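Local coordinates for protein anthranilate-CoA ligase (Stigmatella aurantiaca, PDB 4WV3) that belongs to the ANL superfamily of AMP-binding enzymes, in which a large N-terminal domain is joined to a smaller C-terminal domain, at residues S4-Y9 against S164-I169; A272-K277 against Y303-A308; G64-D69 against L111-E116; E17-V22 against M36-V41. One frame throughout, in Å; residues are numbered along the deposited sequence.

Interaction 1: residues S4-Y9 against S164-I169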
loop_
_atom_site.group_PDB
_atom_site.type_symbol
_atom_site.label_atom_id
_atom_site.label_comp_id
_atom_site.label_asym_id
_atom_site.label_seq_id
_atom_site.Cartn_x
_atom_site.Cartn_y
_atom_site.Cartn_z
ATOM N N SER A 4 -5.292 25.386 1.642
ATOM C CA SER A 4 -5.138 26.829 1.790
ATOM C C SER A 4 -4.226 27.196 2.961
ATOM O O SER A 4 -3.720 28.316 3.033
ATOM C CB SER A 4 -6.506 27.496 1.949
ATOM O OG SER A 4 -7.269 26.859 2.958
ATOM N N ASP A 5 -4.016 26.249 3.873
ATOM C CA ASP A 5 -3.103 26.456 4.994
ATOM C C ASP A 5 -1.653 26.384 4.526
ATOM O O ASP A 5 -0.752 26.921 5.169
ATOM C CB ASP A 5 -3.360 25.439 6.111
ATOM C CG ASP A 5 -4.706 25.638 6.781
ATOM O OD1 ASP A 5 -5.247 26.764 6.722
ATOM O OD2 ASP A 5 -5.221 24.664 7.370
ATOM N N LEU A 6 -1.435 25.723 3.394
ATOM C CA LEU A 6 -0.104 25.611 2.814
ATOM C C LEU A 6 0.242 26.875 2.040
ATOM O O LEU A 6 -0.652 27.590 1.588
ATOM C CB LEU A 6 -0.038 24.402 1.877
ATOM C CG LEU A 6 -0.181 23.022 2.518
ATOM C CD1 LEU A 6 -0.304 21.953 1.447
ATOM C CD2 LEU A 6 1.002 22.736 3.430
ATOM N N PRO A 7 1.544 27.163 1.895
ATOM C CA PRO A 7 1.950 28.255 1.007
ATOM C C PRO A 7 1.626 27.896 -0.441
ATOM O O PRO A 7 1.678 26.717 -0.795
ATOM C CB PRO A 7 3.466 28.330 1.213
ATOM C CG PRO A 7 3.852 26.978 1.721
ATOM C CD PRO A 7 2.697 26.530 2.559
ATOM N N LEU A 8 1.287 28.891 -1.256
ATOM C CA LEU A 8 0.915 28.656 -2.648
ATOM C C LEU A 8 2.028 27.928 -3.394
ATOM O O LEU A 8 1.769 27.060 -4.228
ATOM C CB LEU A 8 0.582 29.974 -3.348
ATOM C CG LEU A 8 0.000 29.858 -4.759
ATOM C CD1 LEU A 8 -1.335 29.127 -4.732
ATOM C CD2 LEU A 8 -0.146 31.235 -5.391
ATOM N N TYR A 9 3.268 28.286 -3.080
ATOM C CA TYR A 9 4.423 27.587 -3.619
ATOM C C TYR A 9 5.048 26.700 -2.547
ATOM O O TYR A 9 5.641 27.190 -1.584
ATOM C CB TYR A 9 5.446 28.578 -4.173
ATOM C CG TYR A 9 5.001 29.242 -5.455
ATOM C CD1 TYR A 9 4.207 30.380 -5.433
ATOM C CD2 TYR A 9 5.367 28.723 -6.690
ATOM C CE1 TYR A 9 3.795 30.988 -6.603
ATOM C CE2 TYR A 9 4.960 29.323 -7.867
ATOM C CZ TYR A 9 4.175 30.456 -7.817
ATOM O OH TYR A 9 3.767 31.057 -8.985
ATOM N N SER A 164 8.325 25.231 -6.990
ATOM C CA SER A 164 7.181 24.430 -7.400
ATOM C C SER A 164 5.887 24.916 -6.760
ATOM O O SER A 164 5.848 25.234 -5.570
ATOM C CB SER A 164 7.409 22.957 -7.051
ATOM O OG SER A 164 7.558 22.781 -5.653
ATOM N N HIS A 165 4.831 24.977 -7.564
ATOM C CA HIS A 165 3.498 25.253 -7.051
ATOM C C HIS A 165 3.110 24.065 -6.184
ATOM O O HIS A 165 3.555 22.944 -6.434
ATOM C CB HIS A 165 2.516 25.404 -8.212
ATOM C CG HIS A 165 1.223 26.060 -7.836
ATOM N ND1 HIS A 165 0.227 25.405 -7.147
ATOM C CD2 HIS A 165 0.759 27.311 -8.072
ATOM C CE1 HIS A 165 -0.793 26.226 -6.964
ATOM N NE2 HIS A 165 -0.496 27.388 -7.516
ATOM N N ARG A 166 2.291 24.296 -5.164
ATOM C CA ARG A 166 1.888 23.206 -4.282
ATOM C C ARG A 166 1.010 22.191 -5.013
ATOM O O ARG A 166 0.812 21.073 -4.540
ATOM C CB ARG A 166 1.183 23.732 -3.029
ATOM C CG ARG A 166 -0.174 24.367 -3.275
ATOM C CD ARG A 166 -0.900 24.599 -1.957
ATOM N NE ARG A 166 -2.224 25.185 -2.143
ATOM C CZ ARG A 166 -2.564 26.407 -1.747
ATOM N NH1 ARG A 166 -1.679 27.179 -1.130
ATOM N NH2 ARG A 166 -3.794 26.855 -1.959
ATOM N N GLU A 167 0.498 22.584 -6.175
ATOM C CA GLU A 167 -0.348 21.709 -6.977
ATOM C C GLU A 167 0.431 21.023 -8.098
ATOM O O GLU A 167 -0.124 20.209 -8.837
ATOM C CB GLU A 167 -1.528 22.491 -7.551
ATOM C CG GLU A 167 -2.391 23.152 -6.492
ATOM C CD GLU A 167 -3.552 23.923 -7.084
ATOM O OE1 GLU A 167 -3.832 23.749 -8.289
ATOM O OE2 GLU A 167 -4.184 24.704 -6.341
ATOM N N ASP A 168 1.714 21.351 -8.222
ATOM C CA ASP A 168 2.570 20.709 -9.215
ATOM C C ASP A 168 2.839 19.257 -8.843
ATOM O O ASP A 168 2.971 18.925 -7.667
ATOM C CB ASP A 168 3.896 21.460 -9.362
ATOM C CG ASP A 168 3.776 22.691 -10.238
ATOM O OD1 ASP A 168 2.931 22.690 -11.159
ATOM O OD2 ASP A 168 4.535 23.657 -10.010
ATOM N N ILE A 169 2.925 18.398 -9.853
ATOM C CA ILE A 169 3.177 16.978 -9.643
ATOM C C ILE A 169 4.605 16.737 -9.160
ATOM O O ILE A 169 5.555 17.292 -9.713
ATOM C CB ILE A 169 2.940 16.172 -10.937
ATOM C CG1 ILE A 169 1.553 16.476 -11.509
ATOM C CG2 ILE A 169 3.109 14.682 -10.683
ATOM C CD1 ILE A 169 0.417 16.143 -10.568
#
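R166 lays its side chain along the backbone of S4-Y9. CG sits in the crowded position between the backbone N and the carbonyl carbon (chi1 68°), and from there the chain runs extended to NE, with L6 CB 3.9 Å from R166 CD. The guanidinium ends with L8 CD1 over one face and S4 N over the opposite one, both offset toward its rim. R166 NH1 gives P7 O a weak hydrogen bond of 3.4 Å, and R166 N holds L8 O at 3.0 Å from above the carbonyl plane, so one residue reaches two successive carbonyls, L8 O firmly and P7 O weakly. L8 O also stands over the centre of the H165 imidazole, while L8 CD1 reaches H165 NE2 at 3.4 Å. H165 also turns its edge to the face of Y9, a T-shaped pair with centroids 5.6 Å apart and planes at 59°. E167 N fixes the imidazole rotation by donating in the ring plane to H165 ND1 at 3.0 Å. S164 OG hydrogen-bonds to Y10 O, outside the two segments. H165-D168 is a type I beta turn leading into strand 169-175; the contact joins the N-terminal loop before helix 14-17 to this turn, at the protein surface.

Interaction 2: residues A272-K277 against Y303-A308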
loop_
_atom_site.group_PDB
_atom_site.type_symbol
_atom_site.label_atom_id
_atom_site.label_comp_id
_atom_site.label_asym_id
_atom_site.label_seq_id
_atom_site.Cartn_x
_atom_site.Cartn_y
_atom_site.Cartn_z
ATOM N N ALA A 272 0.496 -14.558 8.303
ATOM C CA ALA A 272 1.723 -15.318 8.090
ATOM C C ALA A 272 2.607 -15.304 9.334
ATOM O O ALA A 272 3.262 -16.296 9.652
ATOM C CB ALA A 272 2.483 -14.771 6.891
ATOM N N ALA A 273 2.621 -14.173 10.033
ATOM C CA ALA A 273 3.423 -14.031 11.242
ATOM C C ALA A 273 2.864 -14.886 12.375
ATOM O O ALA A 273 3.614 -15.555 13.086
ATOM C CB ALA A 273 3.496 -12.570 11.662
ATOM N N LEU A 274 1.545 -14.862 12.534
ATOM C CA LEU A 274 0.882 -15.639 13.577
ATOM C C LEU A 274 0.897 -17.134 13.269
ATOM O O LEU A 274 0.701 -17.960 14.161
ATOM C CB LEU A 274 -0.554 -15.154 13.780
ATOM C CG LEU A 274 -0.708 -13.742 14.350
ATOM C CD1 LEU A 274 -2.165 -13.314 14.337
ATOM C CD2 LEU A 274 -0.135 -13.664 15.757
ATOM N N ALA A 275 1.131 -17.476 12.006
ATOM C CA ALA A 275 1.208 -18.875 11.597
ATOM C C ALA A 275 2.508 -19.512 12.077
ATOM O O ALA A 275 2.612 -20.736 12.167
ATOM C CB ALA A 275 1.080 -18.998 10.085
ATOM N N LEU A 276 3.496 -18.675 12.379
ATOM C CA LEU A 276 4.778 -19.152 12.883
ATOM C C LEU A 276 4.606 -19.837 14.235
ATOM O O LEU A 276 3.953 -19.304 15.133
ATOM C CB LEU A 276 5.770 -17.994 13.007
ATOM C CG LEU A 276 6.119 -17.254 11.715
ATOM C CD1 LEU A 276 7.014 -16.061 12.005
ATOM C CD2 LEU A 276 6.781 -18.195 10.725
ATOM N N LYS A 277 5.193 -21.022 14.372
ATOM C CA LYS A 277 5.091 -21.786 15.610
ATOM C C LYS A 277 5.847 -21.094 16.741
ATOM O O LYS A 277 5.556 -21.310 17.917
ATOM C CB LYS A 277 5.629 -23.204 15.409
ATOM C CG LYS A 277 7.118 -23.260 15.118
ATOM C CD LYS A 277 7.571 -24.673 14.808
ATOM C CE LYS A 277 9.062 -24.717 14.515
ATOM N NZ LYS A 277 9.491 -26.055 14.026
ATOM N N TYR A 303 -8.027 -10.002 16.930
ATOM C CA TYR A 303 -8.010 -10.586 18.266
ATOM C C TYR A 303 -6.789 -11.477 18.477
ATOM O O TYR A 303 -6.176 -11.455 19.543
ATOM C CB TYR A 303 -9.295 -11.372 18.540
ATOM C CG TYR A 303 -10.517 -10.501 18.737
ATOM C CD1 TYR A 303 -10.594 -9.611 19.799
ATOM C CD2 TYR A 303 -11.595 -10.579 17.866
ATOM C CE1 TYR A 303 -11.709 -8.814 19.983
ATOM C CE2 TYR A 303 -12.713 -9.786 18.042
ATOM C CZ TYR A 303 -12.765 -8.906 19.101
ATOM O OH TYR A 303 -13.878 -8.117 19.279
ATOM N N ALA A 304 -6.439 -12.255 17.457
ATOM C CA ALA A 304 -5.299 -13.162 17.541
ATOM C C ALA A 304 -3.997 -12.400 17.763
ATOM O O ALA A 304 -3.100 -12.874 18.457
ATOM C CB ALA A 304 -5.208 -14.024 16.290
ATOM N N TRP A 305 -3.903 -11.214 17.171
ATOM C CA TRP A 305 -2.729 -10.369 17.341
ATOM C C TRP A 305 -2.785 -9.659 18.689
ATOM O O TRP A 305 -1.764 -9.482 19.353
ATOM C CB TRP A 305 -2.644 -9.347 16.206
ATOM C CG TRP A 305 -1.351 -8.593 16.167
ATOM C CD1 TRP A 305 -1.089 -7.383 16.740
ATOM C CD2 TRP A 305 -0.140 -8.999 15.517
ATOM N NE1 TRP A 305 0.209 -7.010 16.488
ATOM C CE2 TRP A 305 0.814 -7.985 15.739
ATOM C CE3 TRP A 305 0.230 -10.122 14.770
ATOM C CZ2 TRP A 305 2.113 -8.061 15.242
ATOM C CZ3 TRP A 305 1.520 -10.194 14.276
ATOM C CH2 TRP A 305 2.446 -9.172 14.514
ATOM N N LYS A 306 -3.989 -9.265 19.092
ATOM C CA LYS A 306 -4.196 -8.565 20.355
ATOM C C LYS A 306 -3.924 -9.475 21.549
ATOM O O LYS A 306 -3.446 -9.023 22.587
ATOM C CB LYS A 306 -5.623 -8.019 20.431
ATOM C CG LYS A 306 -5.950 -7.283 21.720
ATOM C CD LYS A 306 -5.069 -6.059 21.895
ATOM C CE LYS A 306 -5.430 -5.293 23.155
ATOM N NZ LYS A 306 -4.581 -4.082 23.327
ATOM N N GLU A 307 -4.216 -10.736 21.365
ATOM C CA GLU A 307 -4.100 -11.728 22.371
ATOM C C GLU A 307 -2.676 -12.263 22.486
ATOM O O GLU A 307 -2.305 -12.760 23.490
ATOM C CB GLU A 307 -5.188 -12.802 22.169
ATOM C CG GLU A 307 -6.439 -12.529 22.992
ATOM C CD GLU A 307 -7.798 -12.802 22.329
ATOM O OE1 GLU A 307 -8.051 -13.868 21.817
ATOM O OE2 GLU A 307 -8.653 -11.941 22.388
ATOM N N ALA A 308 -1.881 -12.088 21.454
ATOM C CA ALA A 308 -0.510 -12.584 21.390
ATOM C C ALA A 308 0.505 -11.477 21.640
ATOM O O ALA A 308 1.642 -11.743 22.030
ATOM C CB ALA A 308 -0.247 -13.247 20.048
#
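Two helices of the alpha/beta core of the AMP-binding domain meet here. Helix 267-274 links strands 262-265 and 289-292, and helix 299-309 links 289-292 to 313-318; these three strands are parallel neighbours in the large mixed sheet, so the helices belong to successive beta-alpha-beta crossovers. Helix 267-274 presents L274 to the second. Its CG lies anti to the carbonyl carbon (chi1 -67°), which sends the forked end across the gap. One branch, L274 CD1, meets A304 CB at 3.7 Å; the other, L274 CD2, touches W305 CE3 at 3.7 Å and comes within 4.3 Å of A308 CB. The fork thus spans a full turn of helix 299-309, from A304 to A308. W305 has CG anti to its own backbone N (chi1 -170°), and the six-membered part of the indole swings back toward helix 267-274, crossing the leucine obliquely. A273 CB then meets the ring at its edge, close to the ring plane, 4.0 Å from W305 CZ3. Further aromatics surround the same indole: Y270 makes an edge-to-face pair with it, and F279 meets it with planes at about 60°, also touching L274 and A308. No hydrogen bond joins the two segments, so their cohesion is hydrophobic, resting on a branched leucine and an alanine set against one indole and two alanines of the facing helix.

Interaction 3: residues G64-D69 against L111-E116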
loop_
_atom_site.group_PDB
_atom_site.type_symbol
_atom_site.label_atom_id
_atom_site.label_comp_id
_atom_site.label_asym_id
_atom_site.label_seq_id
_atom_site.Cartn_x
_atom_site.Cartn_y
_atom_site.Cartn_z
ATOM N N GLY A 64 13.039 7.605 -12.980
ATOM C CA GLY A 64 12.758 6.243 -12.567
ATOM C C GLY A 64 13.499 5.838 -11.307
ATOM O O GLY A 64 14.712 6.019 -11.201
ATOM N N LEU A 65 12.763 5.289 -10.347
ATOM C CA LEU A 65 13.354 4.812 -9.103
ATOM C C LEU A 65 12.951 3.364 -8.844
ATOM O O LEU A 65 11.865 3.095 -8.327
ATOM C CB LEU A 65 12.932 5.703 -7.932
ATOM C CG LEU A 65 13.473 5.336 -6.548
ATOM C CD1 LEU A 65 14.988 5.217 -6.577
ATOM C CD2 LEU A 65 13.034 6.363 -5.514
ATOM N N LEU A 66 13.828 2.436 -9.211
ATOM C CA LEU A 66 13.550 1.013 -9.057
ATOM C C LEU A 66 14.624 0.322 -8.220
ATOM O O LEU A 66 15.586 -0.228 -8.756
ATOM C CB LEU A 66 13.434 0.341 -10.427
ATOM C CG LEU A 66 13.084 -1.148 -10.449
ATOM C CD1 LEU A 66 11.742 -1.396 -9.783
ATOM C CD2 LEU A 66 13.088 -1.676 -11.874
ATOM N N THR A 67 14.457 0.357 -6.903
ATOM C CA THR A 67 15.407 -0.290 -6.005
ATOM C C THR A 67 14.744 -0.737 -4.705
ATOM O O THR A 67 13.591 -0.400 -4.435
ATOM C CB THR A 67 16.612 0.623 -5.693
ATOM O OG1 THR A 67 17.504 -0.050 -4.797
ATOM C CG2 THR A 67 16.153 1.926 -5.063
ATOM N N LEU A 68 15.485 -1.502 -3.910
ATOM C CA LEU A 68 14.977 -2.042 -2.654
ATOM C C LEU A 68 14.737 -0.941 -1.626
ATOM O O LEU A 68 15.290 0.154 -1.739
ATOM C CB LEU A 68 15.969 -3.058 -2.087
ATOM C CG LEU A 68 16.453 -4.152 -3.042
ATOM C CD1 LEU A 68 17.568 -4.966 -2.404
ATOM C CD2 LEU A 68 15.299 -5.049 -3.454
ATOM N N ASP A 69 13.906 -1.235 -0.628
ATOM C CA ASP A 69 13.712 -0.326 0.497
ATOM C C ASP A 69 15.090 -0.133 1.111
ATOM O O ASP A 69 15.678 -1.070 1.649
ATOM C CB ASP A 69 12.696 -0.890 1.491
ATOM C CG ASP A 69 11.264 -0.564 1.113
ATOM O OD1 ASP A 69 11.005 -0.314 -0.083
ATOM O OD2 ASP A 69 10.399 -0.555 2.015
ATOM N N LEU A 111 17.180 6.608 -15.084
ATOM C CA LEU A 111 16.690 5.540 -14.220
ATOM C C LEU A 111 17.680 5.225 -13.105
ATOM O O LEU A 111 18.862 4.992 -13.358
ATOM C CB LEU A 111 16.413 4.269 -15.026
ATOM C CG LEU A 111 16.064 3.038 -14.183
ATOM C CD1 LEU A 111 14.718 3.214 -13.495
ATOM C CD2 LEU A 111 16.083 1.765 -15.019
ATOM N N ILE A 112 17.190 5.227 -11.870
ATOM C CA ILE A 112 17.989 4.799 -10.729
ATOM C C ILE A 112 17.553 3.396 -10.325
ATOM O O ILE A 112 16.455 3.202 -9.804
ATOM C CB ILE A 112 17.834 5.758 -9.539
ATOM C CG1 ILE A 112 18.205 7.183 -9.955
ATOM C CG2 ILE A 112 18.694 5.299 -8.373
ATOM C CD1 ILE A 112 18.025 8.208 -8.860
ATOM N N VAL A 113 18.416 2.417 -10.576
ATOM C CA VAL A 113 18.049 1.018 -10.388
ATOM C C VAL A 113 19.089 0.265 -9.557
ATOM O O VAL A 113 20.277 0.583 -9.595
ATOM C CB VAL A 113 17.842 0.318 -11.758
ATOM C CG1 VAL A 113 19.154 0.240 -12.528
ATOM C CG2 VAL A 113 17.227 -1.064 -11.585
ATOM N N HIS A 114 18.633 -0.718 -8.786
ATOM C CA HIS A 114 19.542 -1.595 -8.061
ATOM C C HIS A 114 20.134 -2.615 -9.030
ATOM O O HIS A 114 19.544 -2.902 -10.072
ATOM C CB HIS A 114 18.820 -2.302 -6.914
ATOM C CG HIS A 114 19.741 -2.987 -5.953
ATOM N ND1 HIS A 114 20.079 -4.318 -6.065
ATOM C CD2 HIS A 114 20.402 -2.520 -4.868
ATOM C CE1 HIS A 114 20.906 -4.644 -5.088
ATOM N NE2 HIS A 114 21.119 -3.571 -4.347
ATOM N N GLN A 115 21.294 -3.162 -8.684
ATOM C CA GLN A 115 22.017 -4.056 -9.585
ATOM C C GLN A 115 21.290 -5.374 -9.867
ATOM O O GLN A 115 21.505 -5.991 -10.909
ATOM C CB GLN A 115 23.427 -4.334 -9.052
ATOM C CG GLN A 115 23.462 -5.116 -7.747
ATOM C CD GLN A 115 24.876 -5.359 -7.253
ATOM O OE1 GLN A 115 25.816 -4.681 -7.668
ATOM N NE2 GLN A 115 25.032 -6.333 -6.364
ATOM N N GLU A 116 20.430 -5.802 -8.948
ATOM C CA GLU A 116 19.760 -7.093 -9.097
ATOM C C GLU A 116 18.558 -7.011 -10.036
ATOM O O GLU A 116 17.969 -8.032 -10.400
ATOM C CB GLU A 116 19.341 -7.656 -7.736
ATOM C CG GLU A 116 18.071 -7.055 -7.168
ATOM C CD GLU A 116 17.535 -7.851 -5.993
ATOM O OE1 GLU A 116 18.102 -7.746 -4.881
ATOM O OE2 GLU A 116 16.546 -8.590 -6.185
#
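L111 starts the pairing by folding its CD1 back over G64, 3.6 Å from G64 C, in the place where a side chain on that residue would stand. Next, I112 joins by both of its backbone polar atoms: I112 N donates to G64 O at 2.7 Å from above the carbonyl plane, and I112 O accepts from L66 N at 2.8 Å, nearly along the C=O axis. Its side chain crosses that of L65 obliquely, CG2 meeting L65 CD1, on the face that helix 71-83 covers. V113 points to the other face, where V113 CG2 lies side by side with L66 CD2 at 4.2 Å and helix 118-122 packs on both residues. This is the parallel ladder of strands 62-66 and 110-114, tilted by only 7°, at the heart of a five-stranded parallel sheet with strand order 2-1-3-4-5, flanked by helices as in a Rossmann-like alpha/beta layer. H114 N closes the ladder, donating to L66 O at 3.1 Å in the carbonyl plane. Its imidazole, with CG anti to the backbone N, carries L68 CD1 over the centre of one face, a CH-pi contact 4.3 Å from the H114 ring centroid and 9° off the normal, while H114 CB meets T67 OG1. E116 N donates to H114 ND1 from 29° out of the ring plane, and the extended E116 chain brings OE1 within 3.8 Å of L68 CD1.

Interaction 4: residues E17-V22 against M36-V41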
loop_
_atom_site.group_PDB
_atom_site.type_symbol
_atom_site.label_atom_id
_atom_site.label_comp_id
_atom_site.label_asym_id
_atom_site.label_seq_id
_atom_site.Cartn_x
_atom_site.Cartn_y
_atom_site.Cartn_z
ATOM N N GLU A 17 12.917 18.596 5.241
ATOM C CA GLU A 17 13.629 19.813 5.620
ATOM C C GLU A 17 12.963 20.651 6.715
ATOM O O GLU A 17 13.508 21.674 7.130
ATOM C CB GLU A 17 13.916 20.674 4.385
ATOM C CG GLU A 17 14.872 20.021 3.400
ATOM C CD GLU A 17 15.278 20.948 2.271
ATOM O OE1 GLU A 17 14.821 22.111 2.258
ATOM O OE2 GLU A 17 16.057 20.513 1.397
ATOM N N ARG A 18 11.796 20.222 7.186
ATOM C CA ARG A 18 11.152 20.897 8.312
ATOM C C ARG A 18 11.784 20.433 9.620
ATOM O O ARG A 18 11.470 20.949 10.692
ATOM C CB ARG A 18 9.641 20.640 8.325
ATOM C CG ARG A 18 9.257 19.197 8.610
ATOM C CD ARG A 18 7.808 18.912 8.240
ATOM N NE ARG A 18 6.852 19.509 9.170
ATOM C CZ ARG A 18 6.194 20.641 8.945
ATOM N NH1 ARG A 18 6.386 21.311 7.817
ATOM N NH2 ARG A 18 5.340 21.106 9.849
ATOM N N ASN A 19 12.677 19.453 9.518
ATOM C CA ASN A 19 13.388 18.924 10.675
ATOM C C ASN A 19 14.763 19.555 10.839
ATOM O O ASN A 19 15.371 19.477 11.905
ATOM C CB ASN A 19 13.532 17.407 10.565
ATOM C CG ASN A 19 12.199 16.698 10.552
ATOM O OD1 ASN A 19 11.553 16.555 11.588
ATOM N ND2 ASN A 19 11.778 16.246 9.377
ATOM N N LEU A 20 15.256 20.171 9.770
ATOM C CA LEU A 20 16.554 20.828 9.804
ATOM C C LEU A 20 16.396 22.275 10.262
ATOM O O LEU A 20 15.423 22.938 9.903
ATOM C CB LEU A 20 17.231 20.768 8.429
ATOM C CG LEU A 20 17.753 19.406 7.951
ATOM C CD1 LEU A 20 18.447 18.658 9.084
ATOM C CD2 LEU A 20 16.649 18.559 7.338
ATOM N N PRO A 21 17.359 22.772 11.054
ATOM C CA PRO A 21 18.557 22.042 11.477
ATOM C C PRO A 21 18.433 21.422 12.868
ATOM O O PRO A 21 19.410 20.853 13.354
ATOM C CB PRO A 21 19.611 23.144 11.513
ATOM C CG PRO A 21 18.841 24.340 11.984
ATOM C CD PRO A 21 17.435 24.196 11.428
ATOM N N VAL A 22 17.263 21.527 13.492
ATOM C CA VAL A 22 17.107 21.114 14.887
ATOM C C VAL A 22 17.384 19.625 15.127
ATOM O O VAL A 22 18.030 19.260 16.112
ATOM C CB VAL A 22 15.725 21.521 15.467
ATOM C CG1 VAL A 22 14.590 20.946 14.632
ATOM C CG2 VAL A 22 15.604 21.091 16.923
ATOM N N MET A 36 21.321 6.659 8.823
ATOM C CA MET A 36 21.539 8.049 8.447
ATOM C C MET A 36 20.797 9.019 9.360
ATOM O O MET A 36 19.708 8.721 9.850
ATOM C CB MET A 36 21.121 8.286 6.993
ATOM C CG MET A 36 21.802 7.372 5.990
ATOM S SD MET A 36 21.464 7.846 4.283
ATOM C CE MET A 36 22.333 9.409 4.190
ATOM N N THR A 37 21.402 10.180 9.583
ATOM C CA THR A 37 20.743 11.257 10.305
ATOM C C THR A 37 19.987 12.122 9.307
ATOM O O THR A 37 20.161 11.973 8.098
ATOM C CB THR A 37 21.755 12.131 11.064
ATOM O OG1 THR A 37 22.581 12.835 10.127
ATOM C CG2 THR A 37 22.632 11.274 11.965
ATOM N N PHE A 38 19.146 13.022 9.808
ATOM C CA PHE A 38 18.388 13.917 8.940
ATOM C C PHE A 38 19.306 14.804 8.102
ATOM O O PHE A 38 18.998 15.119 6.952
ATOM C CB PHE A 38 17.421 14.777 9.756
ATOM C CG PHE A 38 16.206 14.036 10.239
ATOM C CD1 PHE A 38 15.098 13.889 9.422
ATOM C CD2 PHE A 38 16.170 13.491 11.513
ATOM C CE1 PHE A 38 13.976 13.210 9.864
ATOM C CE2 PHE A 38 15.052 12.810 11.961
ATOM C CZ PHE A 38 13.954 12.670 11.135
ATOM N N ARG A 39 20.436 15.201 8.681
ATOM C CA ARG A 39 21.412 16.021 7.972
ATOM C C ARG A 39 22.067 15.232 6.843
ATOM O O ARG A 39 22.242 15.742 5.737
ATOM C CB ARG A 39 22.479 16.547 8.937
ATOM C CG ARG A 39 23.577 17.361 8.269
ATOM C CD ARG A 39 23.000 18.541 7.505
ATOM N NE ARG A 39 22.344 19.500 8.388
ATOM C CZ ARG A 39 21.568 20.492 7.967
ATOM N NH1 ARG A 39 21.339 20.652 6.669
ATOM N NH2 ARG A 39 21.012 21.322 8.840
ATOM N N GLN A 40 22.423 13.984 7.132
ATOM C CA GLN A 40 23.063 13.116 6.149
ATOM C C GLN A 40 22.130 12.793 4.988
ATOM O O GLN A 40 22.557 12.743 3.834
ATOM C CB GLN A 40 23.554 11.828 6.812
ATOM C CG GLN A 40 24.708 12.045 7.775
ATOM C CD GLN A 40 25.038 10.808 8.585
ATOM O OE1 GLN A 40 24.180 9.961 8.826
ATOM N NE2 GLN A 40 26.291 10.698 9.006
ATOM N N VAL A 41 20.857 12.570 5.300
ATOM C CA VAL A 41 19.850 12.324 4.276
ATOM C C VAL A 41 19.684 13.559 3.398
ATOM O O VAL A 41 19.611 13.457 2.173
ATOM C CB VAL A 41 18.489 11.948 4.895
ATOM C CG1 VAL A 41 17.414 11.884 3.823
ATOM C CG2 VAL A 41 18.590 10.622 5.629
#
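N19, L20 and F38 all place CG anti to their own carbonyl carbon, whereas R39 has CG anti to the backbone N and then bends twice, at chi2 (57°) and chi3 (64°), folding its guanidinium back onto L20. N19 and F38 cross obliquely. N19 CB sits over one face of the phenyl ring, offset toward the rim, and the amide follows the same side with its plane 31° from the ring plane, N19 ND2 lying 3.8 Å from F38 CE1. L20 CD1 serves both helix residues: it comes within 4.1 Å of F38 CB and lies over one face of the guanidinium, offset toward the rim, 3.8 Å from R39 CZ. P21, preceded by a cis peptide bond, meets the same group at its edge, P21 CB standing in the guanidinium plane 3.5 Å from R39 NH2. F38 and R39 open helix 38-54, whose start is fixed by a capping box: Q40 N donates to T37 OG1 at 3.2 Å, and T37 N returns a bond to Q40 OE1 at 2.9 Å. F38 points to the loop after helix 14-17, and R39 reaches it with the end of its side chain. The F38 ring also meets that of W232. No hydrogen bond runs between the two segments; N19 ND2 spends its donors on W232 O and L16 O, which fixes the amide beside the rim of the ring. The contact is therefore chiefly van der Waals, with R39 giving a guanidinium face to leucine and an edge to proline.

Overall arrangement
Interactions 1, 3 and 4 gather in the early part of the chain, and interaction 2 stands apart from them. Between S4-Y9 and S164-I169, the two ends of interaction 1, the chain forms both interactions 3 and 4. Interaction 4 comes nearest to interaction 1, about 7 Å between nearest atoms; interactions 3 and 4, joined through helix 38-54 and the following strand 62-66, approach to about 11 Å. Interaction 2 lies across the chain's centre from interaction 1, their centres 43 Å apart. The residues lining the pocket of 5'-o-[(s)-[(2-aminobenzoyl)oxy](hydroxy)phosphoryl]adenosine fall between 175 and 506, so interactions 1, 3 and 4 contribute none of them.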